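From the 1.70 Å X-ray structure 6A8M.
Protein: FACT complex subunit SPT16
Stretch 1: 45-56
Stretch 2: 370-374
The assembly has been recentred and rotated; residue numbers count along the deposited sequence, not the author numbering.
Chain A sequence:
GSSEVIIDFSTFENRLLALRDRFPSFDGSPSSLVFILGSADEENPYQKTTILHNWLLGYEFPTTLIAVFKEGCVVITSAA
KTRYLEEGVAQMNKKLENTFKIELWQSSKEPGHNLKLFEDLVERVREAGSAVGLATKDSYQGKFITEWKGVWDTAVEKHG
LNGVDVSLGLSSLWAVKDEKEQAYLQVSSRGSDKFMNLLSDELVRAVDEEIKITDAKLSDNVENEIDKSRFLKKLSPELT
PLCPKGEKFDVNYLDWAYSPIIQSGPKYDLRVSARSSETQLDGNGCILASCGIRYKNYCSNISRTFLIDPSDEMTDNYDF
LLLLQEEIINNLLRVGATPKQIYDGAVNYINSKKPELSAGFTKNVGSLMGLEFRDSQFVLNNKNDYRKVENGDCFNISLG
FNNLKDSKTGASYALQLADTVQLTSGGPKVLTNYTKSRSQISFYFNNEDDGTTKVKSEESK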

ATOM      1  N   PRO A  45      -4.666   2.948  -8.467  1.00 27.98           N
ATOM      2  CA  PRO A  45      -3.276   3.389  -8.284  1.00 24.23           C
ATOM      3  C   PRO A  45      -2.303   2.293  -7.879  1.00 22.41           C
ATOM      4  O   PRO A  45      -1.098   2.559  -7.850  1.00 25.03           O
ATOM      5  CB  PRO A  45      -3.397   4.432  -7.163  1.00 25.33           C
ATOM      6  CG  PRO A  45      -4.593   3.962  -6.365  1.00 26.84           C
ATOM      7  CD  PRO A  45      -5.549   3.372  -7.361  1.00 26.59           C
ATOM      8  N   TYR A  46      -2.775   1.092  -7.545  1.00 19.81           N
ATOM      9  CA  TYR A  46      -1.916   0.054  -6.987  1.00 18.19           C
ATOM     10  C   TYR A  46      -1.655  -1.085  -7.967  1.00 16.38           C
ATOM     11  O   TYR A  46      -1.332  -2.200  -7.532  1.00 22.44           O
ATOM     12  CB  TYR A  46      -2.515  -0.496  -5.685  1.00 17.71           C
ATOM     13  CG  TYR A  46      -2.762   0.608  -4.661  1.00 18.03           C
ATOM     14  CD1 TYR A  46      -1.724   1.412  -4.221  1.00 18.08           C
ATOM     15  CD2 TYR A  46      -4.038   0.865  -4.180  1.00 21.43           C
ATOM     16  CE1 TYR A  46      -1.941   2.449  -3.300  1.00 18.63           C
ATOM     17  CE2 TYR A  46      -4.259   1.880  -3.259  1.00 18.36           C
ATOM     18  CZ  TYR A  46      -3.225   2.661  -2.832  1.00 17.41           C
ATOM     19  OH  TYR A  46      -3.476   3.660  -1.925  1.00 17.48           O
ATOM     20  N   GLN A  47      -1.780  -0.839  -9.269  1.00 15.79           N
ATOM     21  CA  GLN A  47      -1.378  -1.852 -10.244  1.00 15.68           C
ATOM     22  C   GLN A  47       0.139  -2.032 -10.200  1.00 16.75           C
ATOM     23  O   GLN A  47       0.893  -1.106  -9.881  1.00 15.71           O
ATOM     24  CB  GLN A  47      -1.832  -1.475 -11.655  1.00 16.37           C
ATOM     25  CG  GLN A  47      -3.371  -1.397 -11.798  1.00 17.93           C
ATOM     26  CD  GLN A  47      -3.850  -1.485 -13.226  1.00 19.30           C
ATOM     27  OE1 GLN A  47      -4.270  -2.550 -13.671  1.00 19.66           O
ATOM     28  NE2 GLN A  47      -3.798  -0.367 -13.952  1.00 20.16           N
ATOM     29  N   LYS A  48       0.588  -3.252 -10.502  1.00 16.58           N
ATOM     30  CA  LYS A  48       1.995  -3.562 -10.279  1.00 15.51           C
ATOM     31  C   LYS A  48       2.897  -2.679 -11.120  1.00 12.69           C
ATOM     32  O   LYS A  48       3.982  -2.283 -10.675  1.00 13.00           O
ATOM     33  CB  LYS A  48       2.266  -5.035 -10.570  1.00 17.41           C
ATOM     34  CG  LYS A  48       1.444  -5.965  -9.710  1.00 22.28           C
ATOM     35  CD  LYS A  48       1.761  -5.805  -8.242  1.00 24.16           C
ATOM     36  CE  LYS A  48       0.737  -6.598  -7.386  1.00 27.25           C
ATOM     37  NZ  LYS A  48       0.595  -8.023  -7.818  1.00 31.54           N
ATOM     38  N   THR A  49       2.475  -2.362 -12.341  1.00 13.33           N
ATOM     39  CA  THR A  49       3.339  -1.561 -13.202  1.00 14.17           C
ATOM     40  C   THR A  49       3.444  -0.137 -12.691  1.00 13.96           C
ATOM     41  O   THR A  49       4.533   0.456 -12.706  1.00 13.89           O
ATOM     42  CB  THR A  49       2.823  -1.589 -14.638  1.00 15.56           C
ATOM     43  OG1 THR A  49       2.791  -2.949 -15.080  1.00 16.40           O
ATOM     44  CG2 THR A  49       3.742  -0.804 -15.530  1.00 13.28           C
ATOM     45  N   THR A  50       2.332   0.412 -12.199  1.00 13.51           N
ATOM     46  CA  THR A  50       2.368   1.733 -11.578  1.00 11.93           C
ATOM     47  C   THR A  50       3.228   1.731 -10.330  1.00 14.17           C
ATOM     48  O   THR A  50       4.013   2.658 -10.106  1.00 13.46           O
ATOM     49  CB  THR A  50       0.947   2.195 -11.246  1.00 11.35           C
ATOM     50  OG1 THR A  50       0.189   2.286 -12.452  1.00 14.36           O
ATOM     51  CG2 THR A  50       0.965   3.567 -10.519  1.00 12.98           C
ATOM     52  N   ILE A  51       3.094   0.696  -9.493  1.00 13.27           N
ATOM     53  CA  ILE A  51       3.958   0.592  -8.319  1.00 14.79           C
ATOM     54  C   ILE A  51       5.418   0.559  -8.755  1.00 13.51           C
ATOM     55  O   ILE A  51       6.262   1.270  -8.203  1.00 12.97           O
ATOM     56  CB  ILE A  51       3.581  -0.646  -7.486  1.00 14.02           C
ATOM     57  CG1 ILE A  51       2.173  -0.493  -6.920  1.00 15.68           C
ATOM     58  CG2 ILE A  51       4.571  -0.853  -6.342  1.00 12.62           C
ATOM     59  CD1 ILE A  51       1.634  -1.796  -6.324  1.00 18.11           C
ATOM     60  N   LEU A  52       5.728  -0.251  -9.777  1.00 12.26           N
ATOM     61  CA  LEU A  52       7.097  -0.344 -10.262  1.00 11.87           C
ATOM     62  C   LEU A  52       7.625   1.024 -10.685  1.00 13.07           C
ATOM     63  O   LEU A  52       8.763   1.390 -10.348  1.00 14.21           O
ATOM     64  CB  LEU A  52       7.170  -1.346 -11.419  1.00 11.77           C
ATOM     65  CG  LEU A  52       8.578  -1.529 -12.016  1.00 13.29           C
ATOM     66  CD1 LEU A  52       9.519  -2.247 -11.050  1.00 14.91           C
ATOM     67  CD2 LEU A  52       8.396  -2.314 -13.281  1.00 16.36           C
ATOM     68  N   HIS A  53       6.802   1.815 -11.388  1.00 12.53           N
ATOM     69  CA  HIS A  53       7.235   3.164 -11.764  1.00 12.78           C
ATOM     70  C   HIS A  53       7.505   4.013 -10.536  1.00 13.52           C
ATOM     71  O   HIS A  53       8.524   4.709 -10.464  1.00 15.35           O
ATOM     72  CB  HIS A  53       6.197   3.857 -12.646  1.00 12.35           C
ATOM     73  CG  HIS A  53       6.212   3.382 -14.057  1.00 12.38           C
ATOM     74  ND1 HIS A  53       5.946   4.211 -15.120  1.00 14.18           N
ATOM     75  CD2 HIS A  53       6.458   2.159 -14.583  1.00 15.12           C
ATOM     76  CE1 HIS A  53       6.034   3.523 -16.247  1.00 16.57           C
ATOM     77  NE2 HIS A  53       6.329   2.270 -15.946  1.00 13.99           N
ATOM     78  N   ASN A  54       6.603   3.956  -9.556  1.00 15.11           N
ATOM     79  CA  ASN A  54       6.784   4.754  -8.355  1.00 14.50           C
ATOM     80  C   ASN A  54       8.051   4.341  -7.637  1.00 14.45           C
ATOM     81  O   ASN A  54       8.782   5.191  -7.108  1.00 16.06           O
ATOM     82  CB  ASN A  54       5.571   4.614  -7.446  1.00 12.81           C
ATOM     83  CG  ASN A  54       4.370   5.362  -7.968  1.00 14.92           C
ATOM     84  OD1 ASN A  54       4.514   6.327  -8.716  1.00 19.44           O
ATOM     85  ND2 ASN A  54       3.181   4.940  -7.554  1.00 16.53           N
ATOM     86  N   TRP A  55       8.343   3.036  -7.645  1.00 12.34           N
ATOM     87  CA  TRP A  55       9.546   2.513  -6.996  1.00 13.59           C
ATOM     88  C   TRP A  55      10.810   2.905  -7.756  1.00 14.06           C
ATOM     89  O   TRP A  55      11.772   3.412  -7.166  1.00 15.37           O
ATOM     90  CB  TRP A  55       9.443   0.985  -6.879  1.00 12.26           C
ATOM     91  CG  TRP A  55      10.499   0.335  -6.009  1.00 12.43           C
ATOM     92  CD1 TRP A  55      10.720   0.557  -4.665  1.00 10.87           C
ATOM     93  CD2 TRP A  55      11.456  -0.652  -6.412  1.00 14.04           C
ATOM     94  NE1 TRP A  55      11.755  -0.231  -4.227  1.00 11.95           N
ATOM     95  CE2 TRP A  55      12.211  -0.994  -5.270  1.00 13.51           C
ATOM     96  CE3 TRP A  55      11.725  -1.304  -7.620  1.00 15.89           C
ATOM     97  CZ2 TRP A  55      13.246  -1.927  -5.308  1.00 15.68           C
ATOM     98  CZ3 TRP A  55      12.744  -2.239  -7.660  1.00 17.72           C
ATOM     99  CH2 TRP A  55      13.505  -2.537  -6.508  1.00 19.62           C
ATOM    100  N   LEU A  56      10.832   2.688  -9.073  1.00 14.28           N
ATOM    101  CA  LEU A  56      12.061   2.965  -9.815  1.00 15.52           C
ATOM    102  C   LEU A  56      12.301   4.458  -9.976  1.00 16.01           C
ATOM    103  O   LEU A  56      13.446   4.927  -9.867  1.00 16.42           O
ATOM    104  CB  LEU A  56      12.004   2.309 -11.200  1.00 13.65           C
ATOM    105  CG  LEU A  56      12.073   0.789 -11.315  1.00 13.70           C
ATOM    106  CD1 LEU A  56      11.909   0.453 -12.785  1.00 14.36           C
ATOM    107  CD2 LEU A  56      13.374   0.200 -10.756  1.00 17.53           C
ATOM    108  N   GLY A 370       3.171  -0.445   1.764  1.00 12.89           N
ATOM    109  CA  GLY A 370       4.210   0.449   1.259  1.00 11.52           C
ATOM    110  C   GLY A 370       3.669   1.260   0.102  1.00 13.58           C
ATOM    111  O   GLY A 370       2.664   1.964   0.258  1.00 11.83           O
ATOM    112  N   LEU A 371       4.306   1.146  -1.073  1.00 13.34           N
ATOM    113  CA  LEU A 371       3.722   1.718  -2.283  1.00 13.49           C
ATOM    114  C   LEU A 371       2.393   1.062  -2.616  1.00 14.54           C
ATOM    115  O   LEU A 371       1.504   1.711  -3.184  1.00 15.76           O
ATOM    116  CB  LEU A 371       4.700   1.566  -3.453  1.00 11.52           C
ATOM    117  CG  LEU A 371       6.004   2.365  -3.331  1.00 12.30           C
ATOM    118  CD1 LEU A 371       7.036   1.951  -4.379  1.00 12.08           C
ATOM    119  CD2 LEU A 371       5.699   3.866  -3.484  1.00 10.52           C
ATOM    120  N   GLU A 372       2.241  -0.218  -2.284  1.00 11.80           N
ATOM    121  CA  GLU A 372       0.965  -0.920  -2.382  1.00 11.07           C
ATOM    122  C   GLU A 372       0.296  -0.870  -1.016  1.00 11.73           C
ATOM    123  O   GLU A 372       0.931  -1.193  -0.004  1.00 13.35           O
ATOM    124  CB  GLU A 372       1.186  -2.369  -2.816  1.00 13.59           C
ATOM    125  CG  GLU A 372      -0.054  -3.134  -3.223  1.00 15.10           C
ATOM    126  CD  GLU A 372       0.308  -4.435  -3.928  1.00 17.71           C
ATOM    127  OE1 GLU A 372      -0.542  -4.987  -4.638  1.00 21.43           O
ATOM    128  OE2 GLU A 372       1.453  -4.898  -3.773  1.00 20.89           O
ATOM    129  N   PHE A 373      -0.971  -0.454  -0.981  1.00 11.20           N
ATOM    130  CA  PHE A 373      -1.657  -0.345   0.306  1.00 10.99           C
ATOM    131  C   PHE A 373      -1.765  -1.697   0.997  1.00 12.13           C
ATOM    132  O   PHE A 373      -1.497  -1.814   2.207  1.00 11.88           O
ATOM    133  CB  PHE A 373      -3.056   0.258   0.158  1.00 10.58           C
ATOM    134  CG  PHE A 373      -3.748   0.376   1.460  1.00 10.61           C
ATOM    135  CD1 PHE A 373      -3.342   1.342   2.366  1.00 13.69           C
ATOM    136  CD2 PHE A 373      -4.755  -0.520   1.834  1.00 12.00           C
ATOM    137  CE1 PHE A 373      -3.935   1.448   3.607  1.00 14.23           C
ATOM    138  CE2 PHE A 373      -5.342  -0.413   3.083  1.00 12.82           C
ATOM    139  CZ  PHE A 373      -4.928   0.571   3.965  1.00 13.10           C
ATOM    140  N   ARG A 374      -2.129  -2.734   0.248  1.00 11.74           N
ATOM    141  CA  ARG A 374      -2.235  -4.093   0.777  1.00 10.77           C
ATOM    142  C   ARG A 374      -1.510  -5.045  -0.163  1.00 12.70           C
ATOM    143  O   ARG A 374      -1.928  -5.246  -1.310  1.00 14.48           O
ATOM    144  CB  ARG A 374      -3.698  -4.510   0.952  1.00 10.29           C
ATOM    145  CG  ARG A 374      -3.849  -5.908   1.600  1.00 10.93           C
ATOM    146  CD  ARG A 374      -5.302  -6.320   1.648  1.00 11.27           C
ATOM    147  NE  ARG A 374      -5.493  -7.553   2.427  1.00 11.72           N
ATOM    148  CZ  ARG A 374      -5.581  -7.589   3.759  1.00 12.03           C
ATOM    149  NH1 ARG A 374      -5.480  -6.475   4.475  1.00 13.31           N
ATOM    150  NH2 ARG A 374      -5.758  -8.763   4.379  1.00 14.65           N
TER
HETATM  151  O   HOH W   1       1.952   2.788  -6.319  1.00 32.79           O

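Residues 48-56 begin a helix that continues further along the chain, preceded by Gln47 at the N-cap position, and its i to i+4 ladder runs from Ile51 N to Gln47 O (2.9 Å) through Leu56 N to Leu52 O (2.8 Å). Residues 370-374 are neither helix nor strand; Gly370 N donates to Glu372 O at 3.0 Å, tying the start of this loop together. The backbones approach most closely near the start of the helix, with the CA atoms of Tyr46 and Glu372 5.5 Å apart and those of Ile51 and Leu371 6.1 Å apart. No direct hydrogen bond links the stretches, so the 394 Å² they bury rests largely on van der Waals packing.

Leu371 gives up the most surface. Its side chain lies against the helix face formed by Ile51, Asn54 and Trp55, one turn's worth of residues: Leu371 CB meets Ile51 CG2 at 3.8 Å, Leu371 CD2 meets Asn54 CB at 4.0 Å, and Leu371 CD1 reaches Trp55 CB at 3.6 Å. Ile51 also extends CD1 to within 3.6 Å of Glu372 CB, packing against the aliphatic base of an acidic side chain.

Before the helix, Tyr46 points toward the second stretch. Phe373 CB sits over a face of its ring, 4.1 Å from the centroid and 23° off the normal, a CH-pi contact, while Leu371 O approaches the ring edge at 3.4 Å from Tyr46 CD1. Lys48 starts away from the partner, but its end bends back: Lys48 CE lies 3.4 Å from Glu372 OE1. Lys48 NZ stays 4.5 Å from Glu372 OE1, too far for a salt bridge, though the opposite charges still attract.

One water spans the gap, accepting from Asn54 ND2 at 2.8 Å; its bonds to Leu371 O (3.3 Å) and Pro45 O (3.4 Å) are weak.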